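Local structure of alpha-rhamnosidase (Dictyoglomus thermophilum, 6I60) at residues L44-K49 / N133-G138; V194-L199 / T230-S235; G626-T631 / Q721-L726; V762-I767 / I821-V826. The protein probably hydrolyses terminal non-reducing alpha-L-rhamnose residues from alpha-L-rhamnosides, acting as a glycoside hydrolase. All blocks are in the same frame, centred on the assembly; numbering follows the deposited sequence.

In the fold
From the N terminus, contact 1 closes the first loop, of 83 residues, inside the immunoglobulin-like domain by pairing strands 44-46 and 133-137. Contact 2 follows with a 30-residue loop, joining strands 189-199 and 226-233 in the domain that follows. The two contacts touch each other across the two domains, where Gly45 CA and Leu44 O pack on Val231 CG1. Contacts 3 and 4 lie beyond the chain's centre in the six-hairpin domain, where they close loops of 89 and 53 residues and share a helix-packed core through Thr629 with Val762 and Leu726 with Ala763. All four are in series, so none nests or crosses; the centres of contacts 1 and 3 are about 45 Å apart.

Contact 1 of 4, residues L44-K49 / N133-G138; sequences LGVDKK and NTFETG
Leu44 and Glu136 both hold CG anti to the backbone N (chi1 166° and 170°), a shared torsion that lays their side chains alongside one another on one face of the sheet. The methyl CD1 of Leu44 rests along the extended glutamate, 3.8 Å from Glu136 CG and 3.4 Å from the carboxylate carbon Glu136 CD. Past this apolar flank the carboxylate forms two salt bridges, OE1 with Arg193 and OE2 with Arg191, both from strand 189-199 of the next domain. The backbones meet in one short parallel bridge, Leu44 with Glu136, at the edge of a sheet in the N-terminal immunoglobulin-like domain, the strands steeply splayed. Glu136 O is gripped twice, by Gly45 N at 2.9 Å, tilted from the carbonyl plane, and by Val46 N at 2.8 Å, lying in it. The positive phi of Gly45 (113°) would press any CB against the preceding carbonyl. Gly138 N adds a longer bond to Val46 O, 3.3 Å, from above the carbonyl plane. Val46 CG2 meets Phe135 CB at 4.0 Å, while the Phe135 ring packs against Tyr113 and Phe53. With alanine instead of Glu136, Arg191 and Arg193 would probably lose their carboxylate mate, and one flank of Leu44 CD1 would be bared. Two arginines round one buried carboxylate probably keep it ionised, and the paired charges link this strand to strand 189-199 of the next domain.

Contact 2 of 4, residues V194-L199 / T230-S235; sequences VYIAGL and TVYDVS
Val194 to Ile196 run antiparallel to Thr230 to Tyr232, the axes of the two strands 147° apart in direction and 4.7 Å apart at closest approach. They are neighbouring strands of a mixed sheet in the N-terminal rhamnosidase domain, and strand 201-206 packs over one face in the manner of a beta-sandwich. Two hydrogen-bonded pairs flank one non-hydrogen-bonded pair. Val194 and Tyr232 exchange bonds, Val194 N to Tyr232 O at 3.1 Å and Tyr232 N to Val194 O at 2.8 Å; Ile196 and Thr230 do the same through straighter bonds, each donor nearly along the C=O axis.

Between them Tyr195 and Val231 stand side by side on the opposite face from Val194. The Tyr195 ring lies against the valine at an oblique slant, CE2 being 3.4 Å from Val231 CG2, and the ring also reaches Gly138 and Cys110 of the preceding domain. Replacing Tyr195 by an alanine would probably open a gap beside Val231 CG2 and take away the ring that packs on Gly138. On the other face, Ile196 CG2 approaches the edge of the Tyr232 ring, 4.0 Å from CE2, while Thr230 CG2 sits over one face of that ring, toward its rim. The polar ends turn elsewhere: Tyr232 OH bonds to Tyr202 OH, and Thr230 OG1 to Asp217. Val234, just past the end of its strand, crosses Val194 at about a right angle, with CG2 of Val194 3.6 Å from CG2 of Val234.

Contact 3 of 4, residues G626-T631 / Q721-L726; sequences GELTST and QTLNTL
Leu628 makes the larger share of the apolar contact. Its CG is anti to the backbone N (chi1 -167°), which sends the two methyls toward the other helix: Leu628 CD1 touches Leu723 CD2 at 3.7 Å, the side chains slanting across each other, and Leu628 CD2 lies 4.2 Å from Leu726 CB. Phe668 and Phe672 of helix 651-672 also touch this leucine. A second apolar meeting lies one residue on, where Leu726 CD2 comes 3.8 Å from Thr629 CA and 3.9 Å from Thr629 CG2, so a methyl settles against backbone as well as side chain.

The helical segments 626-631 and 722-726 run almost the same way, 15° apart, their axes 10.1 Å apart at closest approach. They belong to the six-hairpin glycosidase domain, an (alpha/alpha)6 barrel in this family, and helix 761-773 borders both through Val762 and Ala763.

Several hydrogen bonds are local to the helices. Thr629 OG1 reaches back to Ser625 O. Glu627 O takes two bonds, from Thr631 N and, at 2.7 Å, from Thr631 OG1, while Gln721 O is shared at 3.1 Å by Asn724 N and Thr725 N.

Contact 4 of 4, residues V762-I767 / I821-V826; sequences VATRYI and IMFGSV
Thr764, Ser825 and Phe823 bury the most surface where helix 761-773 meets the loop leading into helix 826-835. Thr764 points at that loop and divides its branches between two neighbours. The hydroxyl OG1 lies in the plane of the Phe823 ring, at its edge, 3.7 Å from Phe823 CE1, the two side chains crossing at about a right angle. The same oxygen is bonded to Thr759 OG1, so its polar need is met away from the ring. The methyl Thr764 CG2 faces Val826 CG2 more loosely, at 4.4 Å.

Ser825 works beside the helix backbone. Its OG sits between the backbone N and the carbonyl carbon (chi1 39°), a torsion that brings it to 3.5 Å from Arg765 CA, while Ser825 CB packs 3.6 Å from Arg765 CG. A water then links the two segments: it donates to Thr764 O at 2.8 Å and lies 2.8 Å from Ser825 OG in a hydrogen bond. The helix carbonyl and the serine hydroxyl are thus joined through one bridging molecule.

Phe823 completes the group, its ring also meeting Trp807 and touching Ile761. Beyond CG, Arg765 bends at chi2 and turns away from Ser825, laying CD over the face of the Tyr766 ring toward its rim; its NH2 forms a salt bridge with Glu515 and a hydrogen bond with Tyr571. A helix and a loop joined by side-chain packing and one water bridge belong here to the six-hairpin domain, an (alpha/alpha)6 barrel of helices tied by long connecting loops.

Contact 1 of 4, residues L44-K49 / N133-G138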
loop_
_atom_site.group_PDB
_atom_site.type_symbol
_atom_site.label_atom_id
_atom_site.label_comp_id
_atom_site.label_asym_id
_atom_site.label_seq_id
_atom_site.Cartn_x
_atom_site.Cartn_y
_atom_site.Cartn_z
ATOM N N LEU A 44 2.682 -18.977 -4.070
ATOM C CA LEU A 44 3.779 -19.885 -3.750
ATOM C C LEU A 44 4.323 -19.509 -2.378
ATOM O O LEU A 44 5.004 -18.488 -2.235
ATOM C CB LEU A 44 4.874 -19.821 -4.815
ATOM C CG LEU A 44 6.226 -20.454 -4.480
ATOM C CD1 LEU A 44 6.073 -21.938 -4.195
ATOM C CD2 LEU A 44 7.223 -20.224 -5.606
ATOM N N GLY A 45 4.019 -20.326 -1.372
ATOM C CA GLY A 45 4.521 -20.094 -0.033
ATOM C C GLY A 45 3.456 -19.741 0.982
ATOM O O GLY A 45 3.688 -18.921 1.875
ATOM N N VAL A 46 2.285 -20.359 0.860
ATOM C CA VAL A 46 1.189 -20.100 1.788
ATOM C C VAL A 46 1.556 -20.708 3.138
ATOM O O VAL A 46 1.673 -21.930 3.269
ATOM C CB VAL A 46 -0.137 -20.660 1.263
ATOM C CG1 VAL A 46 -1.303 -20.071 2.037
ATOM C CG2 VAL A 46 -0.280 -20.368 -0.222
ATOM N N ASP A 47 1.751 -19.855 4.144
ATOM C CA ASP A 47 2.021 -20.316 5.498
ATOM C C ASP A 47 0.797 -20.268 6.398
ATOM O O ASP A 47 0.804 -20.898 7.461
ATOM C CB ASP A 47 3.147 -19.487 6.129
ATOM C CG ASP A 47 4.512 -20.128 5.951
ATOM O OD1 ASP A 47 5.500 -19.598 6.503
ATOM O OD2 ASP A 47 4.596 -21.164 5.256
ATOM N N LYS A 48 -0.245 -19.543 5.999
ATOM C CA LYS A 48 -1.491 -19.523 6.755
ATOM C C LYS A 48 -2.125 -20.909 6.733
ATOM O O LYS A 48 -2.370 -21.468 5.659
ATOM C CB LYS A 48 -2.446 -18.486 6.167
ATOM C CG LYS A 48 -2.667 -17.268 7.045
ATOM C CD LYS A 48 -3.961 -16.557 6.683
ATOM C CE LYS A 48 -4.366 -15.562 7.760
ATOM N NZ LYS A 48 -3.293 -14.562 8.029
ATOM N N LYS A 49 -2.385 -21.466 7.919
ATOM C CA LYS A 49 -3.023 -22.777 7.992
ATOM C C LYS A 49 -4.438 -22.740 7.432
ATOM O O LYS A 49 -4.925 -23.747 6.907
ATOM C CB LYS A 49 -3.035 -23.280 9.436
ATOM C CG LYS A 49 -1.656 -23.395 10.063
ATOM C CD LYS A 49 -1.083 -24.793 9.896
ATOM C CE LYS A 49 0.316 -24.892 10.486
ATOM N NZ LYS A 49 0.313 -24.782 11.973
ATOM N N ASN A 133 -7.075 -24.486 -9.979
ATOM C CA ASN A 133 -6.050 -23.569 -9.512
ATOM C C ASN A 133 -5.116 -24.299 -8.549
ATOM O O ASN A 133 -5.248 -25.500 -8.302
ATOM C CB ASN A 133 -6.686 -22.340 -8.861
ATOM C CG ASN A 133 -6.872 -21.196 -9.840
ATOM O OD1 ASN A 133 -7.650 -21.297 -10.791
ATOM N ND2 ASN A 133 -6.152 -20.101 -9.615
ATOM N N THR A 134 -4.158 -23.562 -7.994
ATOM C CA THR A 134 -3.091 -24.181 -7.223
ATOM C C THR A 134 -2.590 -23.207 -6.169
ATOM O O THR A 134 -2.451 -22.013 -6.438
ATOM C CB THR A 134 -1.940 -24.614 -8.145
ATOM O OG1 THR A 134 -2.296 -25.829 -8.817
ATOM C CG2 THR A 134 -0.650 -24.828 -7.365
ATOM N N PHE A 135 -2.338 -23.721 -4.966
ATOM C CA PHE A 135 -1.606 -22.974 -3.952
ATOM C C PHE A 135 -0.622 -23.915 -3.276
ATOM O O PHE A 135 -0.983 -25.039 -2.915
ATOM C CB PHE A 135 -2.549 -22.329 -2.924
ATOM C CG PHE A 135 -3.363 -23.311 -2.126
ATOM C CD1 PHE A 135 -4.548 -23.822 -2.630
ATOM C CD2 PHE A 135 -2.958 -23.698 -0.858
ATOM C CE1 PHE A 135 -5.302 -24.714 -1.894
ATOM C CE2 PHE A 135 -3.708 -24.591 -0.116
ATOM C CZ PHE A 135 -4.882 -25.098 -0.634
ATOM N N GLU A 136 0.621 -23.465 -3.130
ATOM C CA GLU A 136 1.689 -24.261 -2.540
ATOM C C GLU A 136 2.038 -23.714 -1.163
ATOM O O GLU A 136 2.215 -22.503 -0.997
ATOM C CB GLU A 136 2.933 -24.264 -3.430
ATOM C CG GLU A 136 4.158 -24.881 -2.770
ATOM C CD GLU A 136 5.247 -25.238 -3.763
ATOM O OE1 GLU A 136 5.013 -25.102 -4.982
ATOM O OE2 GLU A 136 6.343 -25.648 -3.323
ATOM N N THR A 137 2.141 -24.607 -0.184
ATOM C CA THR A 137 2.524 -24.208 1.160
ATOM C C THR A 137 4.038 -24.097 1.265
ATOM O O THR A 137 4.777 -24.864 0.640
ATOM C CB THR A 137 1.995 -25.209 2.188
ATOM O OG1 THR A 137 2.342 -26.539 1.787
ATOM C CG2 THR A 137 0.482 -25.103 2.304
ATOM N N GLY A 138 4.486 -23.160 2.079
ATOM C CA GLY A 138 5.888 -22.939 2.306
ATOM C C GLY A 138 6.403 -23.896 3.347
ATOM O O GLY A 138 6.060 -25.055 3.337
#

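Contact 2 of 4, residues V194-L199 / T230-S235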
loop_
_atom_site.group_PDB
_atom_site.type_symbol
_atom_site.label_atom_id
_atom_site.label_comp_id
_atom_site.label_asym_id
_atom_site.label_seq_id
_atom_site.Cartn_x
_atom_site.Cartn_y
_atom_site.Cartn_z
ATOM N N VAL A 194 13.364 -23.081 -2.711
ATOM C CA VAL A 194 14.411 -22.368 -1.988
ATOM C C VAL A 194 13.734 -21.400 -1.028
ATOM O O VAL A 194 12.965 -20.536 -1.457
ATOM C CB VAL A 194 15.359 -21.623 -2.945
ATOM C CG1 VAL A 194 15.972 -20.417 -2.273
ATOM C CG2 VAL A 194 16.449 -22.556 -3.439
ATOM N N TYR A 195 14.004 -21.553 0.267
ATOM C CA TYR A 195 13.350 -20.773 1.317
ATOM C C TYR A 195 14.422 -19.952 2.026
ATOM O O TYR A 195 15.112 -20.458 2.915
ATOM C CB TYR A 195 12.601 -21.680 2.293
ATOM C CG TYR A 195 11.739 -22.737 1.633
ATOM C CD1 TYR A 195 12.291 -23.925 1.169
ATOM C CD2 TYR A 195 10.371 -22.552 1.483
ATOM C CE1 TYR A 195 11.508 -24.893 0.567
ATOM C CE2 TYR A 195 9.578 -23.518 0.885
ATOM C CZ TYR A 195 10.152 -24.685 0.427
ATOM O OH TYR A 195 9.364 -25.642 -0.169
ATOM N N ILE A 196 14.550 -18.684 1.641
ATOM C CA ILE A 196 15.640 -17.824 2.088
ATOM C C ILE A 196 15.068 -16.636 2.847
ATOM O O ILE A 196 13.994 -16.126 2.510
ATOM C CB ILE A 196 16.502 -17.353 0.896
ATOM C CG1 ILE A 196 17.594 -16.385 1.355
ATOM C CG2 ILE A 196 15.628 -16.738 -0.190
ATOM C CD1 ILE A 196 18.727 -16.229 0.367
ATOM N N ALA A 197 15.788 -16.209 3.885
ATOM C CA ALA A 197 15.511 -14.965 4.608
ATOM C C ALA A 197 16.865 -14.301 4.852
ATOM O O ALA A 197 17.542 -14.589 5.843
ATOM C CB ALA A 197 14.758 -15.219 5.908
ATOM N N GLY A 198 17.263 -13.430 3.929
ATOM C CA GLY A 198 18.506 -12.699 4.068
ATOM C C GLY A 198 18.298 -11.325 4.669
ATOM O O GLY A 198 17.678 -10.457 4.049
ATOM N N LEU A 199 18.808 -11.116 5.878
ATOM C CA LEU A 199 18.625 -9.866 6.604
ATOM C C LEU A 199 19.834 -8.964 6.396
ATOM O O LEU A 199 20.977 -9.427 6.464
ATOM C CB LEU A 199 18.413 -10.135 8.095
ATOM C CG LEU A 199 17.145 -10.906 8.462
ATOM C CD1 LEU A 199 16.775 -10.650 9.908
ATOM C CD2 LEU A 199 15.990 -10.534 7.541
ATOM N N THR A 230 11.202 -15.633 1.968
ATOM C CA THR A 230 10.672 -15.777 0.621
ATOM C C THR A 230 11.017 -17.157 0.075
ATOM O O THR A 230 12.125 -17.660 0.285
ATOM C CB THR A 230 11.232 -14.692 -0.306
ATOM O OG1 THR A 230 11.021 -13.403 0.283
ATOM C CG2 THR A 230 10.552 -14.739 -1.665
ATOM N N VAL A 231 10.060 -17.770 -0.618
ATOM C CA VAL A 231 10.247 -19.068 -1.257
ATOM C C VAL A 231 10.266 -18.867 -2.765
ATOM O O VAL A 231 9.411 -18.162 -3.317
ATOM C CB VAL A 231 9.152 -20.068 -0.847
ATOM C CG1 VAL A 231 7.791 -19.429 -0.967
ATOM C CG2 VAL A 231 9.228 -21.319 -1.709
ATOM N N TYR A 232 11.240 -19.481 -3.429
ATOM C CA TYR A 232 11.401 -19.366 -4.868
ATOM C C TYR A 232 11.326 -20.742 -5.518
ATOM O O TYR A 232 11.665 -21.759 -4.905
ATOM C CB TYR A 232 12.733 -18.701 -5.224
ATOM C CG TYR A 232 12.807 -17.238 -4.858
ATOM C CD1 TYR A 232 12.107 -16.283 -5.584
ATOM C CD2 TYR A 232 13.581 -16.810 -3.787
ATOM C CE1 TYR A 232 12.173 -14.943 -5.253
ATOM C CE2 TYR A 232 13.655 -15.472 -3.450
ATOM C CZ TYR A 232 12.950 -14.543 -4.185
ATOM O OH TYR A 232 13.022 -13.210 -3.848
ATOM N N ASP A 233 10.876 -20.760 -6.770
ATOM C CA ASP A 233 10.827 -21.973 -7.576
ATOM C C ASP A 233 12.079 -22.007 -8.443
ATOM O O ASP A 233 12.198 -21.239 -9.404
ATOM C CB ASP A 233 9.559 -22.017 -8.426
ATOM C CG ASP A 233 9.661 -23.003 -9.576
ATOM O OD1 ASP A 233 10.095 -24.151 -9.345
ATOM O OD2 ASP A 233 9.309 -22.628 -10.713
ATOM N N VAL A 234 13.011 -22.892 -8.103
ATOM C CA VAL A 234 14.281 -22.979 -8.813
ATOM C C VAL A 234 14.400 -24.344 -9.473
ATOM O O VAL A 234 15.502 -24.888 -9.607
ATOM C CB VAL A 234 15.466 -22.717 -7.865
ATOM C CG1 VAL A 234 15.442 -21.278 -7.385
ATOM C CG2 VAL A 234 15.424 -23.678 -6.684
ATOM N N SER A 235 13.263 -24.906 -9.890
ATOM C CA SER A 235 13.272 -26.210 -10.543
ATOM C C SER A 235 14.128 -26.185 -11.803
ATOM O O SER A 235 15.134 -26.896 -11.904
ATOM C CB SER A 235 11.842 -26.643 -10.867
ATOM O OG SER A 235 11.092 -26.838 -9.682
#

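Contact 3 of 4, residues G626-T631 / Q721-L726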
loop_
_atom_site.group_PDB
_atom_site.type_symbol
_atom_site.label_atom_id
_atom_site.label_comp_id
_atom_site.label_asym_id
_atom_site.label_seq_id
_atom_site.Cartn_x
_atom_site.Cartn_y
_atom_site.Cartn_z
ATOM N N GLY A 626 -5.971 20.160 19.122
ATOM C CA GLY A 626 -5.429 18.828 19.345
ATOM C C GLY A 626 -6.300 17.976 20.249
ATOM O O GLY A 626 -6.501 16.787 19.990
ATOM N N GLU A 627 -6.832 18.570 21.321
ATOM C CA GLU A 627 -7.693 17.816 22.227
ATOM C C GLU A 627 -9.045 17.506 21.593
ATOM O O GLU A 627 -9.689 16.518 21.962
ATOM C CB GLU A 627 -7.873 18.579 23.542
ATOM C CG GLU A 627 -8.811 19.777 23.464
ATOM C CD GLU A 627 -8.222 20.933 22.674
ATOM O OE1 GLU A 627 -6.999 21.170 22.784
ATOM O OE2 GLU A 627 -8.982 21.604 21.940
ATOM N N LEU A 628 -9.490 18.330 20.641
ATOM C CA LEU A 628 -10.718 18.039 19.909
ATOM C C LEU A 628 -10.482 16.940 18.881
ATOM O O LEU A 628 -11.287 16.011 18.753
ATOM C CB LEU A 628 -11.236 19.308 19.230
ATOM C CG LEU A 628 -12.661 19.307 18.668
ATOM C CD1 LEU A 628 -13.367 20.606 19.007
ATOM C CD2 LEU A 628 -12.661 19.077 17.166
ATOM N N THR A 629 -9.378 17.037 18.138
ATOM C CA THR A 629 -9.001 15.974 17.211
ATOM C C THR A 629 -8.787 14.649 17.934
ATOM O O THR A 629 -9.155 13.593 17.410
ATOM C CB THR A 629 -7.732 16.364 16.446
ATOM O OG1 THR A 629 -7.805 17.754 16.072
ATOM C CG2 THR A 629 -7.573 15.530 15.194
ATOM N N SER A 630 -8.230 14.684 19.151
ATOM C CA SER A 630 -7.969 13.446 19.880
ATOM C C SER A 630 -9.266 12.805 20.348
ATOM O O SER A 630 -9.450 11.588 20.228
ATOM C CB SER A 630 -7.049 13.722 21.064
ATOM O OG SER A 630 -5.693 13.580 20.693
ATOM N N THR A 631 -10.175 13.610 20.901
ATOM C CA THR A 631 -11.479 13.093 21.297
ATOM C C THR A 631 -12.306 12.694 20.084
ATOM O O THR A 631 -13.131 11.778 20.172
ATOM C CB THR A 631 -12.216 14.131 22.142
ATOM O OG1 THR A 631 -11.312 14.690 23.105
ATOM C CG2 THR A 631 -13.383 13.498 22.871
ATOM N N GLN A 721 -11.724 25.956 10.620
ATOM C CA GLN A 721 -12.360 24.924 9.811
ATOM C C GLN A 721 -12.182 23.549 10.442
ATOM O O GLN A 721 -13.121 22.745 10.469
ATOM C CB GLN A 721 -11.788 24.938 8.394
ATOM C CG GLN A 721 -12.304 26.066 7.522
ATOM C CD GLN A 721 -11.499 26.227 6.248
ATOM O OE1 GLN A 721 -10.780 25.315 5.836
ATOM N NE2 GLN A 721 -11.614 27.390 5.617
ATOM N N THR A 722 -10.982 23.266 10.956
ATOM C CA THR A 722 -10.728 21.983 11.603
ATOM C C THR A 722 -11.670 21.765 12.781
ATOM O O THR A 722 -12.144 20.646 13.009
ATOM C CB THR A 722 -9.267 21.910 12.056
ATOM O OG1 THR A 722 -8.404 22.052 10.918
ATOM C CG2 THR A 722 -8.971 20.585 12.746
ATOM N N LEU A 723 -11.975 22.831 13.522
ATOM C CA LEU A 723 -12.822 22.716 14.704
ATOM C C LEU A 723 -14.274 22.401 14.373
ATOM O O LEU A 723 -15.026 22.033 15.280
ATOM C CB LEU A 723 -12.752 24.006 15.525
ATOM C CG LEU A 723 -11.472 24.243 16.332
ATOM C CD1 LEU A 723 -11.359 25.700 16.758
ATOM C CD2 LEU A 723 -11.417 23.323 17.543
ATOM N N ASN A 724 -14.687 22.523 13.115
ATOM C CA ASN A 724 -16.090 22.356 12.758
ATOM C C ASN A 724 -16.369 21.174 11.840
ATOM O O ASN A 724 -17.443 20.579 11.949
ATOM C CB ASN A 724 -16.625 23.636 12.096
ATOM C CG ASN A 724 -17.189 24.621 13.103
ATOM O OD1 ASN A 724 -17.418 24.280 14.262
ATOM N ND2 ASN A 724 -17.415 25.852 12.663
ATOM N N THR A 725 -15.447 20.820 10.938
ATOM C CA THR A 725 -15.695 19.682 10.055
ATOM C C THR A 725 -15.660 18.362 10.813
ATOM O O THR A 725 -16.344 17.408 10.422
ATOM C CB THR A 725 -14.675 19.647 8.913
ATOM O OG1 THR A 725 -13.395 19.248 9.419
ATOM C CG2 THR A 725 -14.551 21.005 8.260
ATOM N N LEU A 726 -14.878 18.287 11.894
ATOM C CA LEU A 726 -14.730 17.015 12.601
ATOM C C LEU A 726 -16.011 16.602 13.320
ATOM O O LEU A 726 -16.479 15.472 13.095
ATOM C CB LEU A 726 -13.523 17.080 13.544
ATOM C CG LEU A 726 -12.201 16.577 12.960
ATOM C CD1 LEU A 726 -11.688 17.526 11.892
ATOM C CD2 LEU A 726 -11.161 16.394 14.054
#

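Contact 4 of 4, residues V762-I767 / I821-V826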
loop_
_atom_site.group_PDB
_atom_site.type_symbol
_atom_site.label_atom_id
_atom_site.label_comp_id
_atom_site.label_asym_id
_atom_site.label_seq_id
_atom_site.Cartn_x
_atom_site.Cartn_y
_atom_site.Cartn_z
ATOM N N VAL A 762 -5.449 15.922 8.952
ATOM C CA VAL A 762 -6.588 15.207 9.523
ATOM C C VAL A 762 -7.897 15.753 8.967
ATOM O O VAL A 762 -8.728 15.003 8.441
ATOM C CB VAL A 762 -6.557 15.283 11.061
ATOM C CG1 VAL A 762 -7.919 14.922 11.636
ATOM C CG2 VAL A 762 -5.471 14.372 11.621
ATOM N N ALA A 763 -8.102 17.066 9.076
ATOM C CA ALA A 763 -9.370 17.661 8.678
ATOM C C ALA A 763 -9.533 17.762 7.167
ATOM O O ALA A 763 -10.671 17.825 6.687
ATOM C CB ALA A 763 -9.524 19.043 9.312
ATOM N N THR A 764 -8.434 17.781 6.405
ATOM C CA THR A 764 -8.558 17.776 4.950
ATOM C C THR A 764 -9.192 16.485 4.455
ATOM O O THR A 764 -9.882 16.486 3.429
ATOM C CB THR A 764 -7.191 17.975 4.294
ATOM O OG1 THR A 764 -6.507 19.062 4.927
ATOM C CG2 THR A 764 -7.347 18.281 2.812
ATOM N N ARG A 765 -8.977 15.381 5.173
ATOM C CA ARG A 765 -9.573 14.105 4.800
ATOM C C ARG A 765 -11.088 14.094 4.977
ATOM O O ARG A 765 -11.770 13.292 4.329
ATOM C CB ARG A 765 -8.935 12.981 5.624
ATOM C CG ARG A 765 -9.287 11.574 5.168
ATOM C CD ARG A 765 -10.053 10.828 6.247
ATOM N NE ARG A 765 -10.633 9.581 5.759
ATOM C CZ ARG A 765 -11.830 9.485 5.191
ATOM N NH1 ARG A 765 -12.579 10.567 5.030
ATOM N NH2 ARG A 765 -12.278 8.306 4.781
ATOM N N TYR A 766 -11.634 14.973 5.822
ATOM C CA TYR A 766 -13.062 14.978 6.109
ATOM C C TYR A 766 -13.806 16.189 5.567
ATOM O O TYR A 766 -15.035 16.134 5.462
ATOM C CB TYR A 766 -13.304 14.906 7.626
ATOM C CG TYR A 766 -12.637 13.741 8.321
ATOM C CD1 TYR A 766 -13.092 12.441 8.135
ATOM C CD2 TYR A 766 -11.558 13.941 9.173
ATOM C CE1 TYR A 766 -12.487 11.372 8.774
ATOM C CE2 TYR A 766 -10.947 12.879 9.817
ATOM C CZ TYR A 766 -11.414 11.598 9.614
ATOM O OH TYR A 766 -10.809 10.539 10.252
ATOM N N ILE A 767 -13.106 17.272 5.221
ATOM C CA ILE A 767 -13.791 18.522 4.903
ATOM C C ILE A 767 -14.582 18.399 3.604
ATOM O O ILE A 767 -15.696 18.923 3.494
ATOM C CB ILE A 767 -12.786 19.687 4.849
ATOM C CG1 ILE A 767 -13.503 20.995 4.506
ATOM C CG2 ILE A 767 -11.675 19.400 3.852
ATOM C CD1 ILE A 767 -12.904 22.212 5.173
ATOM N N ILE A 821 2.364 11.775 1.208
ATOM C CA ILE A 821 1.107 11.135 0.842
ATOM C C ILE A 821 -0.021 11.442 1.817
ATOM O O ILE A 821 -1.177 11.090 1.532
ATOM C CB ILE A 821 1.287 9.605 0.699
ATOM C CG1 ILE A 821 0.119 8.967 -0.061
ATOM C CG2 ILE A 821 1.485 8.958 2.064
ATOM C CD1 ILE A 821 -0.332 9.753 -1.271
ATOM N N MET A 822 0.260 12.105 2.942
ATOM C CA MET A 822 -0.777 12.332 3.944
ATOM C C MET A 822 -1.904 13.203 3.400
ATOM O O MET A 822 -3.077 12.988 3.724
ATOM C CB MET A 822 -0.169 12.959 5.197
ATOM C CG MET A 822 0.914 13.988 4.915
ATOM S SD MET A 822 1.772 14.502 6.416
ATOM C CE MET A 822 2.277 16.161 5.974
ATOM N N PHE A 823 -1.570 14.186 2.565
ATOM C CA PHE A 823 -2.581 15.066 1.990
ATOM C C PHE A 823 -3.271 14.471 0.767
ATOM O O PHE A 823 -4.091 15.157 0.149
ATOM C CB PHE A 823 -1.957 16.416 1.619
ATOM C CG PHE A 823 -1.842 17.373 2.776
ATOM C CD1 PHE A 823 -2.972 17.814 3.445
ATOM C CD2 PHE A 823 -0.601 17.832 3.193
ATOM C CE1 PHE A 823 -2.868 18.693 4.508
ATOM C CE2 PHE A 823 -0.492 18.711 4.255
ATOM C CZ PHE A 823 -1.627 19.143 4.912
ATOM N N GLY A 824 -2.971 13.222 0.407
ATOM C CA GLY A 824 -3.520 12.593 -0.777
ATOM C C GLY A 824 -4.922 12.044 -0.652
ATOM O O GLY A 824 -5.412 11.411 -1.590
ATOM N N SER A 825 -5.594 12.271 0.479
ATOM C CA SER A 825 -6.936 11.739 0.683
ATOM C C SER A 825 -7.973 12.355 -0.247
ATOM O O SER A 825 -9.098 11.849 -0.309
ATOM C CB SER A 825 -7.365 11.949 2.136
ATOM O OG SER A 825 -6.929 13.205 2.624
ATOM N N VAL A 826 -7.629 13.426 -0.964
ATOM C CA VAL A 826 -8.598 14.068 -1.845
ATOM C C VAL A 826 -8.905 13.188 -3.047
ATOM O O VAL A 826 -9.983 13.292 -3.644
ATOM C CB VAL A 826 -8.082 15.455 -2.268
ATOM C CG1 VAL A 826 -9.097 16.169 -3.147
ATOM C CG2 VAL A 826 -7.787 16.278 -1.041
HETATM O O HOH W 1 -9.043 14.674 1.451
#